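Local coordinates for type IV pilus secretin PilQ family protein (Vibrio cholerae, PDB 6W6M) that forms a fourteen-subunit secretin ring of the outer membrane that probably lets the type IV competence pilus pass during natural transformation, at residues 245-250 against 298-303; 253-258 against 302-307; 266-271 against 284-289; 360-365 against 371-376. All coordinates share one frame; numbering follows the deposited sequence.

In the fold
Contacts 1, 2 and 3 cluster at one three-stranded sheet (253-258, 294-299, 285-289), contact 1 joining it to the end of helix 229-248, whereas contact 4 lies on the far side of the chain's centre. Centres of contacts 1 and 2 are about 11 Å apart, as are those of 2 and 3. Contacts 1 and 2 share Asp302 and Asn303, and Glu299 O probably accepts a hydrogen bond from Lys253 N at 2.9 Å; Arg298 N similarly meets Ser285 O of contact 3 at 3.2 Å. Contact 3 is nested within the loops closed by the other two. Contact 4 sits about 101 Å from contact 3, centre to centre. Each contact also reaches a neighbouring subunit.

Contact 1: 245-250 against 298-303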
loop_
_atom_site.group_PDB
_atom_site.type_symbol
_atom_site.label_atom_id
_atom_site.label_comp_id
_atom_site.label_asym_id
_atom_site.label_seq_id
_atom_site.Cartn_x
_atom_site.Cartn_y
_atom_site.Cartn_z
ATOM N N LEU A 245 -46.989 -13.499 34.521
ATOM C CA LEU A 245 -45.991 -13.281 35.562
ATOM C C LEU A 245 -45.570 -14.593 36.208
ATOM O O LEU A 245 -44.401 -14.763 36.567
ATOM C CB LEU A 245 -46.524 -12.306 36.609
ATOM C CG LEU A 245 -45.500 -11.761 37.609
ATOM C CD1 LEU A 245 -45.773 -10.294 37.893
ATOM C CD2 LEU A 245 -45.500 -12.567 38.905
ATOM N N ALA A 246 -46.504 -15.534 36.369
ATOM C CA ALA A 246 -46.145 -16.826 36.940
ATOM C C ALA A 246 -45.242 -17.608 35.997
ATOM O O ALA A 246 -44.328 -18.313 36.441
ATOM C CB ALA A 246 -47.405 -17.627 37.265
ATOM N N GLU A 247 -45.480 -17.496 34.689
ATOM C CA GLU A 247 -44.601 -18.162 33.740
ATOM C C GLU A 247 -43.284 -17.418 33.590
ATOM O O GLU A 247 -42.293 -18.004 33.145
ATOM C CB GLU A 247 -45.295 -18.310 32.388
ATOM C CG GLU A 247 -44.764 -19.459 31.551
ATOM C CD GLU A 247 -45.394 -19.518 30.176
ATOM O OE1 GLU A 247 -46.087 -18.548 29.796
ATOM O OE2 GLU A 247 -45.198 -20.533 29.474
ATOM N N GLU A 248 -43.246 -16.134 33.949
ATOM C CA GLU A 248 -41.978 -15.414 33.934
ATOM C C GLU A 248 -41.113 -15.807 35.124
ATOM O O GLU A 248 -40.029 -16.376 34.956
ATOM C CB GLU A 248 -42.217 -13.907 33.923
ATOM C CG GLU A 248 -40.960 -13.113 34.226
ATOM C CD GLU A 248 -41.119 -11.633 33.967
ATOM O OE1 GLU A 248 -42.169 -11.230 33.432
ATOM O OE2 GLU A 248 -40.185 -10.873 34.296
ATOM N N LEU A 249 -41.580 -15.529 36.337
ATOM C CA LEU A 249 -40.785 -15.767 37.540
ATOM C C LEU A 249 -41.231 -17.065 38.210
ATOM O O LEU A 249 -42.058 -17.091 39.118
ATOM C CB LEU A 249 -40.890 -14.577 38.487
ATOM C CG LEU A 249 -39.670 -14.253 39.352
ATOM C CD1 LEU A 249 -39.890 -12.950 40.118
ATOM C CD2 LEU A 249 -39.326 -15.392 40.308
ATOM N N GLY A 250 -40.650 -18.164 37.734
ATOM C CA GLY A 250 -40.860 -19.470 38.312
ATOM C C GLY A 250 -39.557 -20.084 38.807
ATOM O O GLY A 250 -38.463 -19.568 38.593
ATOM N N ARG A 298 -32.473 -26.784 31.304
ATOM C CA ARG A 298 -32.836 -26.090 32.540
ATOM C C ARG A 298 -33.958 -25.105 32.222
ATOM O O ARG A 298 -33.724 -24.081 31.574
ATOM C CB ARG A 298 -31.633 -25.378 33.139
ATOM C CG ARG A 298 -31.953 -24.507 34.333
ATOM C CD ARG A 298 -30.694 -23.901 34.914
ATOM N NE ARG A 298 -30.931 -23.267 36.204
ATOM C CZ ARG A 298 -31.060 -23.933 37.345
ATOM N NH1 ARG A 298 -30.983 -25.254 37.356
ATOM N NH2 ARG A 298 -31.275 -23.281 38.475
ATOM N N GLU A 299 -35.171 -25.412 32.683
ATOM C CA GLU A 299 -36.336 -24.602 32.343
ATOM C C GLU A 299 -37.462 -24.877 33.330
ATOM O O GLU A 299 -37.282 -25.562 34.337
ATOM C CB GLU A 299 -36.797 -24.887 30.911
ATOM N N LEU A 300 -38.629 -24.314 33.029
ATOM C CA LEU A 300 -39.789 -24.486 33.892
ATOM C C LEU A 300 -40.321 -25.910 33.774
ATOM O O LEU A 300 -40.431 -26.439 32.664
ATOM C CB LEU A 300 -40.886 -23.490 33.516
ATOM C CG LEU A 300 -40.588 -22.003 33.720
ATOM C CD1 LEU A 300 -41.715 -21.160 33.164
ATOM C CD2 LEU A 300 -40.369 -21.695 35.189
ATOM N N PRO A 301 -40.691 -26.546 34.882
ATOM C CA PRO A 301 -41.091 -27.961 34.826
ATOM C C PRO A 301 -42.354 -28.223 34.021
ATOM O O PRO A 301 -42.837 -29.357 33.972
ATOM C CB PRO A 301 -41.283 -28.333 36.303
ATOM C CG PRO A 301 -41.379 -27.051 37.027
ATOM C CD PRO A 301 -40.588 -26.054 36.262
ATOM N N ASP A 302 -42.895 -27.190 33.384
ATOM C CA ASP A 302 -44.072 -27.341 32.540
ATOM C C ASP A 302 -43.702 -27.367 31.060
ATOM O O ASP A 302 -44.344 -28.062 30.268
ATOM C CB ASP A 302 -45.061 -26.211 32.833
ATOM C CG ASP A 302 -46.358 -26.361 32.055
ATOM O OD1 ASP A 302 -46.492 -27.352 31.305
ATOM O OD2 ASP A 302 -47.250 -25.499 32.209
ATOM N N ASN A 303 -42.633 -26.655 30.721
ATOM C CA ASN A 303 -42.142 -26.620 29.356
ATOM C C ASN A 303 -41.307 -27.871 29.079
ATOM O O ASN A 303 -41.151 -28.277 27.931
ATOM C CB ASN A 303 -41.328 -25.352 29.105
ATOM C CG ASN A 303 -41.393 -24.897 27.661
ATOM O OD1 ASN A 303 -42.026 -25.540 26.825
ATOM N ND2 ASN A 303 -40.741 -23.780 27.361
#
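The carboxylate of Glu247 is the flat end of the one long side chain that meets Leu300, yet neither its faces nor its edge carries the contact. The touch is made lower down, where Glu247 CG lies 3.8 Å from Leu300 CD1. The side chains cross at about a right angle, touching at Glu247 CG. Leu300 CD1 also packs against the backbone carbonyl of Glu247, with 3.2 Å to Glu247 O. The second branch turns to the loop just after the helix: Leu300 CD2 is 3.9 Å from Gly250 CA and 4.0 Å from Gly250 C. A chi1 of -65° sets Leu300 CG anti to its carbonyl carbon, and the two methyls branching from it reach Glu247, still helical, and Gly250, beyond Leu249, where helical backbone angles end. Only 130 Å² is buried in total, which marks a light van der Waals touch at the surface. Glu247 OE2 and Asp302 OD2 remain 6.0 Å apart, a like-charged pair whose mutual repulsion is probably modest. The leucine is presented by a turn closed by Asn303 N bonding to Leu300 O at 2.9 Å. Leu249 and Arg298 pack on a second subunit. The C-terminal end of linker helix 229-248 thus rests on the turn joining strand 294-299 to helix 303-314, in a domain consistent with the N1 type of secretins.

Contact 2: 253-258 against 302-307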
loop_
_atom_site.group_PDB
_atom_site.type_symbol
_atom_site.label_atom_id
_atom_site.label_comp_id
_atom_site.label_asym_id
_atom_site.label_seq_id
_atom_site.Cartn_x
_atom_site.Cartn_y
_atom_site.Cartn_z
ATOM N N LYS A 253 -35.969 -26.025 36.869
ATOM C CA LYS A 253 -35.518 -27.386 37.104
ATOM C C LYS A 253 -34.546 -27.780 36.001
ATOM O O LYS A 253 -34.659 -27.317 34.862
ATOM C CB LYS A 253 -36.696 -28.368 37.159
ATOM C CG LYS A 253 -36.296 -29.744 37.624
ATOM C CD LYS A 253 -37.487 -30.619 37.910
ATOM C CE LYS A 253 -37.022 -31.975 38.403
ATOM N NZ LYS A 253 -36.103 -31.838 39.561
ATOM N N SER A 254 -33.590 -28.641 36.350
ATOM C CA SER A 254 -32.524 -29.060 35.448
ATOM C C SER A 254 -32.493 -30.576 35.359
ATOM O O SER A 254 -32.512 -31.254 36.389
ATOM C CB SER A 254 -31.168 -28.539 35.929
ATOM O OG SER A 254 -30.825 -29.103 37.181
ATOM N N GLU A 255 -32.435 -31.104 34.137
ATOM C CA GLU A 255 -32.385 -32.554 33.948
ATOM C C GLU A 255 -31.903 -32.876 32.538
ATOM O O GLU A 255 -31.745 -31.992 31.694
ATOM C CB GLU A 255 -33.744 -33.197 34.226
ATOM C CG GLU A 255 -34.897 -32.613 33.441
ATOM C CD GLU A 255 -36.184 -33.353 33.713
ATOM O OE1 GLU A 255 -36.127 -34.590 33.855
ATOM O OE2 GLU A 255 -37.248 -32.701 33.799
ATOM N N ILE A 256 -31.699 -34.166 32.278
ATOM C CA ILE A 256 -31.068 -34.637 31.050
ATOM C C ILE A 256 -32.042 -35.496 30.256
ATOM O O ILE A 256 -32.787 -36.306 30.819
ATOM C CB ILE A 256 -29.761 -35.407 31.341
ATOM C CG1 ILE A 256 -30.011 -36.565 32.296
ATOM C CG2 ILE A 256 -28.703 -34.477 31.920
ATOM C CD1 ILE A 256 -28.779 -37.003 33.033
ATOM N N ILE A 257 -32.014 -35.320 28.938
ATOM C CA ILE A 257 -32.855 -36.037 27.987
ATOM C C ILE A 257 -31.953 -36.871 27.092
ATOM O O ILE A 257 -31.057 -36.332 26.433
ATOM C CB ILE A 257 -33.697 -35.070 27.137
ATOM C CG1 ILE A 257 -34.311 -33.984 28.014
ATOM C CG2 ILE A 257 -34.762 -35.820 26.386
ATOM C CD1 ILE A 257 -35.129 -32.990 27.256
ATOM N N LYS A 258 -32.195 -38.175 27.052
ATOM C CA LYS A 258 -31.394 -39.070 26.234
ATOM C C LYS A 258 -32.006 -39.200 24.849
ATOM O O LYS A 258 -33.215 -39.400 24.715
ATOM C CB LYS A 258 -31.267 -40.445 26.884
ATOM C CG LYS A 258 -30.297 -41.327 26.138
ATOM C CD LYS A 258 -29.930 -42.586 26.882
ATOM C CE LYS A 258 -28.786 -43.282 26.166
ATOM N NZ LYS A 258 -28.549 -44.655 26.677
ATOM N N ASP A 302 -42.895 -27.190 33.384
ATOM C CA ASP A 302 -44.072 -27.341 32.540
ATOM C C ASP A 302 -43.702 -27.367 31.060
ATOM O O ASP A 302 -44.344 -28.062 30.268
ATOM C CB ASP A 302 -45.061 -26.211 32.833
ATOM C CG ASP A 302 -46.358 -26.361 32.055
ATOM O OD1 ASP A 302 -46.492 -27.352 31.305
ATOM O OD2 ASP A 302 -47.250 -25.499 32.209
ATOM N N ASN A 303 -42.633 -26.655 30.721
ATOM C CA ASN A 303 -42.142 -26.620 29.356
ATOM C C ASN A 303 -41.307 -27.871 29.079
ATOM O O ASN A 303 -41.151 -28.277 27.931
ATOM C CB ASN A 303 -41.328 -25.352 29.105
ATOM C CG ASN A 303 -41.393 -24.897 27.661
ATOM O OD1 ASN A 303 -42.026 -25.540 26.825
ATOM N ND2 ASN A 303 -40.741 -23.780 27.361
ATOM N N ILE A 304 -40.771 -28.480 30.135
ATOM C CA ILE A 304 -39.992 -29.700 29.978
ATOM C C ILE A 304 -40.860 -30.809 29.405
ATOM O O ILE A 304 -40.406 -31.595 28.569
ATOM C CB ILE A 304 -39.352 -30.102 31.317
ATOM C CG1 ILE A 304 -38.287 -29.083 31.711
ATOM C CG2 ILE A 304 -38.737 -31.478 31.224
ATOM C CD1 ILE A 304 -37.599 -29.402 32.998
ATOM N N ALA A 305 -42.133 -30.856 29.795
ATOM C CA ALA A 305 -42.999 -31.946 29.355
ATOM C C ALA A 305 -43.356 -31.821 27.875
ATOM O O ALA A 305 -43.360 -32.818 27.142
ATOM C CB ALA A 305 -44.258 -31.988 30.217
ATOM N N VAL A 306 -43.644 -30.606 27.407
ATOM C CA VAL A 306 -43.976 -30.441 25.995
ATOM C C VAL A 306 -42.738 -30.638 25.127
ATOM O O VAL A 306 -42.800 -31.285 24.073
ATOM C CB VAL A 306 -44.642 -29.073 25.746
ATOM C CG1 VAL A 306 -43.708 -27.942 26.072
ATOM C CG2 VAL A 306 -45.095 -28.963 24.308
ATOM N N ILE A 307 -41.598 -30.090 25.552
ATOM C CA ILE A 307 -40.348 -30.322 24.837
ATOM C C ILE A 307 -40.045 -31.810 24.763
ATOM O O ILE A 307 -39.655 -32.327 23.708
ATOM C CB ILE A 307 -39.210 -29.541 25.511
ATOM C CG1 ILE A 307 -39.342 -28.052 25.209
ATOM C CG2 ILE A 307 -37.864 -30.053 25.062
ATOM C CD1 ILE A 307 -38.307 -27.198 25.890
#
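Strand 253-258 passes the first turn of helix 303-314 with Lys253 and Ile304 as the nearest pair, 8.7 Å between their CA atoms, a gap filled from both sides by side chains. Ile304 is the residue that fills it from the helix. Its CG2 and CD1 both meet one oxygen of Glu255: OE2 lies 3.2 Å from Ile304 CG2 and 3.4 Å from Ile304 CD1. The glutamate and the isoleucine approach from opposite directions. Glu255 CG sits between backbone N and carbonyl carbon (chi1 54°), and the extended chain beyond it carries the carboxylate out to the helix. Ile304 CD1 also borders the strand backbone, 4.1 Å from Lys253 O, and lies 4.4 Å from Lys253 CB. The carboxylate therefore borders an apolar surface here, and a weak, long ion pair from Glu255 OE1 to Arg308 gives it a polar partner one helical turn on. Further along the strand, Ile257 packs on Ile297, Arg308 and Ile311. A helix laid on a three-stranded antiparallel sheet of order 1-3-2, following a beta-alpha-beta-beta-alpha sequence, matches the KH-like fold of secretin N1 domains.

Contact 3: 266-271 against 284-289; sequences DIAAMI and GSISID
Helix 266-271 runs almost antiparallel to strand 285-289, their short axes 8.8 Å apart at closest and at 171°. Ala268 and Ile286 are nearest in backbone, 6.5 Å between CA atoms, consistent with the small alanine side chain at this point. Two isoleucines, two positions apart on the strand and so on one face of it, reach over to the helix. Ile288 meets the alanine methyl with the end of its longer branch: Ala268 CB is 3.4 Å from Ile288 CD1 and 3.6 Å from Ile288 CG1. Ile286 CD1 enters beside the helix backbone, 3.1 Å from Ala268 O, and touches the next turn at Ile271 CG2, 3.9 Å away. There the isoleucines cross at about a right angle. Ile271 CG1 lies beside the backbone N (chi1 -77°), which leaves CG2 anti to that N and turned to Ile286 CD1. Leu295 and Ile297 of the central strand continue the apolar layer beside Ala268 and Ile286, and Ile311 of helix 303-314 packs on Ile267 and Ile271. The side-chain pairs all join aliphatic carbons, consistent with cohesion through shape and the hydrophobic effect; the Ala268 carbonyl oxygen is a polar atom bordered by Ile286 CD1.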
loop_
_atom_site.group_PDB
_atom_site.type_symbol
_atom_site.label_atom_id
_atom_site.label_comp_id
_atom_site.label_asym_id
_atom_site.label_seq_id
_atom_site.Cartn_x
_atom_site.Cartn_y
_atom_site.Cartn_z
ATOM N N ASP A 266 -27.952 -31.468 16.336
ATOM C CA ASP A 266 -28.992 -30.956 15.453
ATOM C C ASP A 266 -30.254 -30.597 16.229
ATOM O O ASP A 266 -30.867 -29.551 15.986
ATOM C CB ASP A 266 -29.305 -31.987 14.373
ATOM C CG ASP A 266 -28.101 -32.315 13.516
ATOM O OD1 ASP A 266 -27.182 -31.477 13.434
ATOM O OD2 ASP A 266 -28.070 -33.409 12.916
ATOM N N ILE A 267 -30.649 -31.450 17.173
ATOM C CA ILE A 267 -31.858 -31.198 17.946
ATOM C C ILE A 267 -31.679 -29.990 18.856
ATOM O O ILE A 267 -32.595 -29.176 19.011
ATOM C CB ILE A 267 -32.252 -32.461 18.726
ATOM C CG1 ILE A 267 -32.892 -33.464 17.774
ATOM C CG2 ILE A 267 -33.191 -32.122 19.854
ATOM C CD1 ILE A 267 -33.436 -34.676 18.446
ATOM N N ALA A 268 -30.502 -29.838 19.457
ATOM C CA ALA A 268 -30.254 -28.653 20.265
ATOM C C ALA A 268 -30.232 -27.390 19.420
ATOM O O ALA A 268 -30.546 -26.308 19.919
ATOM C CB ALA A 268 -28.942 -28.796 21.026
ATOM N N ALA A 269 -29.846 -27.496 18.149
ATOM C CA ALA A 269 -29.860 -26.314 17.294
ATOM C C ALA A 269 -31.272 -25.986 16.830
ATOM O O ALA A 269 -31.577 -24.832 16.518
ATOM C CB ALA A 269 -28.934 -26.510 16.099
ATOM N N MET A 270 -32.141 -26.988 16.757
ATOM C CA MET A 270 -33.518 -26.711 16.367
ATOM C C MET A 270 -34.361 -26.191 17.526
ATOM O O MET A 270 -35.144 -25.256 17.339
ATOM C CB MET A 270 -34.160 -27.964 15.780
ATOM C CG MET A 270 -35.651 -27.854 15.611
ATOM S SD MET A 270 -36.353 -29.321 14.858
ATOM C CE MET A 270 -35.357 -30.593 15.620
ATOM N N ILE A 271 -34.202 -26.752 18.725
ATOM C CA ILE A 271 -35.054 -26.360 19.845
ATOM C C ILE A 271 -34.637 -24.999 20.386
ATOM O O ILE A 271 -35.478 -24.136 20.649
ATOM C CB ILE A 271 -35.028 -27.433 20.944
ATOM C CG1 ILE A 271 -35.908 -28.616 20.555
ATOM C CG2 ILE A 271 -35.473 -26.855 22.254
ATOM C CD1 ILE A 271 -37.326 -28.243 20.276
ATOM N N GLY A 284 -34.583 -20.297 30.351
ATOM C CA GLY A 284 -33.567 -21.367 30.295
ATOM C C GLY A 284 -33.175 -21.592 28.845
ATOM O O GLY A 284 -33.408 -20.684 28.022
ATOM N N SER A 285 -32.603 -22.762 28.544
ATOM C CA SER A 285 -31.230 -23.032 28.038
ATOM C C SER A 285 -31.052 -24.535 27.792
ATOM O O SER A 285 -31.463 -25.330 28.660
ATOM C CB SER A 285 -30.190 -22.504 28.993
ATOM O OG SER A 285 -30.250 -23.189 30.235
ATOM N N ILE A 286 -30.459 -24.897 26.650
ATOM C CA ILE A 286 -30.055 -26.308 26.374
ATOM C C ILE A 286 -28.525 -26.384 26.363
ATOM O O ILE A 286 -27.887 -25.385 25.983
ATOM C CB ILE A 286 -30.656 -26.795 25.041
ATOM C CG1 ILE A 286 -31.007 -25.624 24.120
ATOM C CG2 ILE A 286 -31.854 -27.697 25.287
ATOM C CD1 ILE A 286 -31.685 -26.038 22.837
ATOM N N SER A 287 -27.969 -27.533 26.762
ATOM C CA SER A 287 -26.570 -27.841 26.498
ATOM C C SER A 287 -26.458 -29.247 25.930
ATOM O O SER A 287 -27.332 -30.091 26.134
ATOM C CB SER A 287 -25.713 -27.743 27.764
ATOM O OG SER A 287 -25.676 -26.423 28.260
ATOM N N ILE A 288 -25.360 -29.498 25.233
ATOM C CA ILE A 288 -25.117 -30.785 24.594
ATOM C C ILE A 288 -24.040 -31.534 25.360
ATOM O O ILE A 288 -23.059 -30.952 25.832
ATOM C CB ILE A 288 -24.713 -30.606 23.117
ATOM C CG1 ILE A 288 -25.864 -30.010 22.321
ATOM C CG2 ILE A 288 -24.316 -31.925 22.504
ATOM C CD1 ILE A 288 -25.719 -28.534 22.089
ATOM N N ASP A 289 -24.222 -32.847 25.478
ATOM C CA ASP A 289 -23.190 -33.763 25.958
ATOM C C ASP A 289 -22.955 -34.770 24.839
ATOM O O ASP A 289 -23.772 -35.673 24.620
ATOM C CB ASP A 289 -23.615 -34.442 27.247
ATOM C CG ASP A 289 -22.570 -35.370 27.780
ATOM O OD1 ASP A 289 -21.479 -34.900 28.162
ATOM O OD2 ASP A 289 -22.845 -36.581 27.822
#

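Contact 4: 360-365 against 371-376; sequences NLWQKG and EFPVDE
Gln363 NE2 donates to Asn360 OD1 at 3.0 Å, a weak bond because its N-H to acceptor angle is only 127°, and it links Asn360, in the last turn of helix 357-362, to Gln363, the first residue beyond it; between them Trp362 reaches Phe372 and Pro373. The indole has CG anti to the backbone N (chi1 176°), and it carries all the contact from its side. Pro373 CD stands directly over the five-membered ring, 3.8 Å from its centroid and on the ring normal, which is a CH-pi contact. Its nearly equal separation from the surrounding atoms, for example 4.0 Å to Trp362 CG, Trp362 CD1 and Trp362 CD2 alike, confirms that position. Phe372 meets the benzene end of the same indole in a T-shaped stack, its edge turned toward the indole face, the ring centroids 5.3 Å apart and the planes at 89°. Phe372 CE1 is 3.8 Å from Trp362 CH2, and Phe372 CD1 is 3.9 Å from the same atom. Neighbouring residues of one loop therefore engage the two rings of the indole separately. Glu371 adds only a peripheral backbone approach. Pro373 is the centre of an inverse gamma turn. The contact closes a short loop between helix 357-362 and the weakly bonded helix 374-377. Asn360, Gln363 and Lys364 lie against Ser352 of strand 352-354, Asn360 ND2 bonds to Ala393 O of a third subunit, and Phe372 packs on Leu361 of a second, placing the loop between adjoining subunits of the ring.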
loop_
_atom_site.group_PDB
_atom_site.type_symbol
_atom_site.label_atom_id
_atom_site.label_comp_id
_atom_site.label_asym_id
_atom_site.label_seq_id
_atom_site.Cartn_x
_atom_site.Cartn_y
_atom_site.Cartn_z
ATOM N N ASN A 360 7.138 -30.902 -72.754
ATOM C CA ASN A 360 7.503 -30.835 -74.165
ATOM C C ASN A 360 8.926 -30.325 -74.347
ATOM O O ASN A 360 9.602 -30.689 -75.312
ATOM C CB ASN A 360 6.526 -29.946 -74.928
ATOM C CG ASN A 360 5.163 -30.567 -75.070
ATOM O OD1 ASN A 360 4.990 -31.765 -74.882
ATOM N ND2 ASN A 360 4.185 -29.753 -75.415
ATOM N N LEU A 361 9.395 -29.463 -73.449
ATOM C CA LEU A 361 10.773 -29.000 -73.568
ATOM C C LEU A 361 11.757 -30.081 -73.142
ATOM O O LEU A 361 12.929 -30.045 -73.528
ATOM C CB LEU A 361 10.979 -27.727 -72.753
ATOM C CG LEU A 361 10.185 -26.501 -73.201
ATOM C CD1 LEU A 361 10.486 -25.324 -72.306
ATOM C CD2 LEU A 361 10.491 -26.159 -74.636
ATOM N N TRP A 362 11.311 -31.045 -72.334
ATOM C CA TRP A 362 12.210 -32.127 -71.940
ATOM C C TRP A 362 12.342 -33.177 -73.033
ATOM O O TRP A 362 13.442 -33.673 -73.287
ATOM C CB TRP A 362 11.733 -32.781 -70.651
ATOM C CG TRP A 362 12.568 -33.951 -70.251
ATOM C CD1 TRP A 362 13.680 -33.931 -69.467
ATOM C CD2 TRP A 362 12.356 -35.319 -70.610
ATOM N NE1 TRP A 362 14.172 -35.200 -69.312
ATOM C CE2 TRP A 362 13.378 -36.071 -70.007
ATOM C CE3 TRP A 362 11.401 -35.981 -71.383
ATOM C CZ2 TRP A 362 13.472 -37.451 -70.152
ATOM C CZ3 TRP A 362 11.496 -37.347 -71.526
ATOM C CH2 TRP A 362 12.523 -38.068 -70.913
ATOM N N GLN A 363 11.240 -33.548 -73.681
ATOM C CA GLN A 363 11.324 -34.555 -74.729
ATOM C C GLN A 363 11.863 -33.905 -75.993
ATOM O O GLN A 363 11.256 -33.975 -77.063
ATOM C CB GLN A 363 9.969 -35.220 -74.970
ATOM C CG GLN A 363 8.827 -34.279 -75.231
ATOM C CD GLN A 363 7.546 -35.010 -75.532
ATOM O OE1 GLN A 363 7.514 -36.235 -75.554
ATOM N NE2 GLN A 363 6.481 -34.264 -75.770
ATOM N N LYS A 364 13.005 -33.262 -75.826
ATOM C CA LYS A 364 13.788 -32.593 -76.863
ATOM C C LYS A 364 15.159 -32.349 -76.236
ATOM O O LYS A 364 15.528 -32.963 -75.216
ATOM C CB LYS A 364 13.193 -31.233 -77.245
ATOM C CG LYS A 364 11.783 -31.250 -77.812
ATOM C CD LYS A 364 11.725 -31.994 -79.134
ATOM C CE LYS A 364 10.327 -31.942 -79.727
ATOM N NZ LYS A 364 10.244 -32.688 -81.014
ATOM N N GLY A 365 15.953 -31.477 -76.838
ATOM C CA GLY A 365 17.204 -31.178 -76.172
ATOM C C GLY A 365 17.224 -29.914 -75.344
ATOM O O GLY A 365 18.305 -29.498 -74.919
ATOM N N GLU A 371 16.422 -36.233 -65.633
ATOM C CA GLU A 371 16.268 -37.605 -65.168
ATOM C C GLU A 371 14.858 -38.112 -65.439
ATOM O O GLU A 371 14.697 -39.091 -66.174
ATOM C CB GLU A 371 16.633 -37.721 -63.680
ATOM C CG GLU A 371 18.094 -37.490 -63.329
ATOM C CD GLU A 371 18.364 -37.549 -61.845
ATOM O OE1 GLU A 371 17.395 -37.582 -61.061
ATOM O OE2 GLU A 371 19.552 -37.557 -61.460
ATOM N N PHE A 372 13.833 -37.475 -64.876
ATOM C CA PHE A 372 12.468 -37.550 -65.379
ATOM C C PHE A 372 11.622 -36.501 -64.668
ATOM O O PHE A 372 11.638 -36.429 -63.434
ATOM C CB PHE A 372 11.873 -38.946 -65.196
ATOM C CG PHE A 372 10.794 -39.267 -66.181
ATOM C CD1 PHE A 372 11.054 -39.255 -67.536
ATOM C CD2 PHE A 372 9.520 -39.577 -65.758
ATOM C CE1 PHE A 372 10.066 -39.544 -68.445
ATOM C CE2 PHE A 372 8.529 -39.866 -66.667
ATOM C CZ PHE A 372 8.802 -39.851 -68.008
ATOM N N PRO A 373 10.883 -35.673 -65.394
ATOM C CA PRO A 373 9.922 -34.784 -64.732
ATOM C C PRO A 373 8.659 -35.525 -64.321
ATOM O O PRO A 373 7.657 -35.489 -65.040
ATOM C CB PRO A 373 9.638 -33.722 -65.801
ATOM C CG PRO A 373 9.910 -34.404 -67.088
ATOM C CD PRO A 373 11.025 -35.370 -66.828
ATOM N N VAL A 374 8.697 -36.202 -63.170
ATOM C CA VAL A 374 7.584 -37.068 -62.779
ATOM C C VAL A 374 6.326 -36.250 -62.526
ATOM O O VAL A 374 5.204 -36.733 -62.714
ATOM C CB VAL A 374 7.962 -37.909 -61.550
ATOM C CG1 VAL A 374 6.969 -39.032 -61.368
ATOM C CG2 VAL A 374 9.363 -38.459 -61.700
ATOM N N ASP A 375 6.490 -35.005 -62.090
ATOM C CA ASP A 375 5.355 -34.136 -61.814
ATOM C C ASP A 375 4.881 -33.373 -63.040
ATOM O O ASP A 375 3.675 -33.161 -63.197
ATOM C CB ASP A 375 5.718 -33.150 -60.708
ATOM C CG ASP A 375 5.834 -33.819 -59.362
ATOM O OD1 ASP A 375 5.363 -34.967 -59.232
ATOM O OD2 ASP A 375 6.407 -33.206 -58.439
ATOM N N GLU A 376 5.797 -32.953 -63.913
ATOM C CA GLU A 376 5.394 -32.317 -65.158
ATOM C C GLU A 376 4.846 -33.321 -66.159
ATOM O O GLU A 376 4.227 -32.920 -67.146
ATOM C CB GLU A 376 6.572 -31.568 -65.771
ATOM C CG GLU A 376 7.510 -30.956 -64.754
ATOM C CD GLU A 376 6.847 -29.902 -63.894
ATOM O OE1 GLU A 376 5.800 -29.358 -64.304
ATOM O OE2 GLU A 376 7.373 -29.612 -62.800
#